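Local coordinates for protein putative esterase PA1618 (Pseudomonas aeruginosa, PDB 4QD8) that adopts a hotdog fold of the PaaI thioesterase family, binds phenacyl-CoA and probably hydrolyses acyl-CoA thioesters such as 1,4-dihydroxy-2-naphthoyl-CoA, at residues N19-G22 against D23-I27. Sequence-based numbering, arbitrary orientation.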
loop_
_atom_site.group_PDB
_atom_site.type_symbol
_atom_site.label_atom_id
_atom_site.label_comp_id
_atom_site.label_asym_id
_atom_site.label_seq_id
_atom_site.Cartn_x
_atom_site.Cartn_y
_atom_site.Cartn_z
ATOM N N ASN A 19 -22.547 18.819 -5.889
ATOM C CA ASN A 19 -22.912 17.659 -6.706
ATOM C C ASN A 19 -21.815 16.611 -6.825
ATOM O O ASN A 19 -21.686 15.956 -7.862
ATOM C CB ASN A 19 -23.353 18.077 -8.113
ATOM C CG ASN A 19 -24.547 19.006 -8.105
ATOM O OD1 ASN A 19 -25.398 18.940 -7.217
ATOM N ND2 ASN A 19 -24.617 19.880 -9.107
ATOM N N SER A 20 -21.022 16.447 -5.772
ATOM C CA SER A 20 -20.019 15.391 -5.760
ATOM C C SER A 20 -20.008 14.762 -4.367
ATOM O O SER A 20 -20.695 15.238 -3.464
ATOM C CB SER A 20 -18.638 15.935 -6.126
ATOM O OG SER A 20 -18.096 16.684 -5.059
ATOM N N ILE A 21 -19.235 13.696 -4.181
ATOM C CA ILE A 21 -19.306 12.967 -2.912
ATOM C C ILE A 21 -18.874 13.815 -1.715
ATOM O O ILE A 21 -19.390 13.647 -0.594
ATOM C CB ILE A 21 -18.505 11.639 -2.988
ATOM C CG1 ILE A 21 -18.792 10.746 -1.766
ATOM C CG2 ILE A 21 -17.017 11.913 -3.168
ATOM C CD1 ILE A 21 -18.208 9.352 -1.898
ATOM N N GLY A 22 -17.935 14.730 -1.931
ATOM C CA GLY A 22 -17.446 15.556 -0.837
ATOM C C GLY A 22 -18.549 16.391 -0.206
ATOM O O GLY A 22 -18.603 16.564 1.018
ATOM N N ASP A 23 -19.445 16.899 -1.044
ATOM C CA ASP A 23 -20.588 17.656 -0.549
ATOM C C ASP A 23 -21.552 16.729 0.188
ATOM O O ASP A 23 -22.068 17.064 1.260
ATOM C CB ASP A 23 -21.308 18.325 -1.720
ATOM C CG ASP A 23 -22.252 19.416 -1.271
ATOM O OD1 ASP A 23 -21.979 20.038 -0.224
ATOM O OD2 ASP A 23 -23.260 19.645 -1.970
ATOM N N LEU A 24 -21.796 15.560 -0.400
ATOM C CA LEU A 24 -22.667 14.561 0.200
ATOM C C LEU A 24 -22.209 14.174 1.612
ATOM O O LEU A 24 -23.028 14.031 2.519
ATOM C CB LEU A 24 -22.745 13.321 -0.703
ATOM C CG LEU A 24 -23.837 12.304 -0.361
ATOM C CD1 LEU A 24 -25.196 12.954 -0.519
ATOM C CD2 LEU A 24 -23.756 11.072 -1.238
ATOM N N LEU A 25 -20.901 14.030 1.808
ATOM C CA LEU A 25 -20.381 13.584 3.105
ATOM C C LEU A 25 -20.051 14.711 4.078
ATOM O O LEU A 25 -19.619 14.449 5.192
ATOM C CB LEU A 25 -19.148 12.697 2.912
ATOM C CG LEU A 25 -19.322 11.471 2.014
ATOM C CD1 LEU A 25 -18.022 10.671 2.020
ATOM C CD2 LEU A 25 -20.502 10.622 2.487
ATOM N N GLY A 26 -20.213 15.962 3.654
ATOM C CA GLY A 26 -19.933 17.080 4.534
ATOM C C GLY A 26 -18.464 17.408 4.702
ATOM O O GLY A 26 -18.069 18.026 5.689
ATOM N N ILE A 27 -17.645 17.019 3.729
ATOM C CA ILE A 27 -16.240 17.409 3.751
ATOM C C ILE A 27 -16.108 18.927 3.665
ATOM O O ILE A 27 -16.733 19.583 2.824
ATOM C CB ILE A 27 -15.426 16.708 2.635
ATOM C CG1 ILE A 27 -15.374 15.200 2.891
ATOM C CG2 ILE A 27 -14.003 17.285 2.557
ATOM C CD1 ILE A 27 -14.684 14.379 1.760
#
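Ile-21 and Leu-25, one turn apart on the short helix 21-25, meet through CG1 of the isoleucine and CD1 of the leucine, 3.9 Å apart. The longer arm of Ile-21 is extended, with CG1 anti to the backbone N (chi1 -169°), and its CD1 also reaches the CD1 methyl of Leu-25. Leu-25 swings its branch point the other way, opposite its own carbonyl carbon (chi1 -56°), which brings CG back over the preceding turn to 3.4 Å from Ile-21 O. That oxygen accepts the amide N-H of Leu-25 at 2.9 Å from its N, while CB and CG of the same residue lie against it.

Ser-20 is the N-cap residue. Its carbonyl oxygen accepts a bond from Leu-24 N (3.3 Å) and a weak, bent one from Asp-23 N, while its OG turns back to the carbonyl of Gln-17. The CB of Asp-23 lies beside the same Ser-20 oxygen, at 3.6 Å.

At the other end the chain leaves the helix in a Schellman motif. Gly-26 takes the positive phi, its N bonds to Asp-23 O at 3.2 Å, and Ile-27 N bonds to Gly-22 O at 2.9 Å. This reversal carries the Ile-27 side chain back beside Gly-22: its CB rests against the same oxygen, and the glycine, lacking a side chain, lets CD1 come to 4.0 Å from its CA.

Leu-25 and Ile-27 both touch Val-61 of the long helix 56-72, where Ile-27 also reaches Leu-62 and Ser-65. Leu-24 and Leu-25 pack on Leu-24 of the second subunit; Ile-21 also forms backbone hydrogen bonds to that subunit. The short helix thus contacts both the central hotdog helix 56-72 and the second subunit, and its C-terminal turn delivers the chain into strand 28-32.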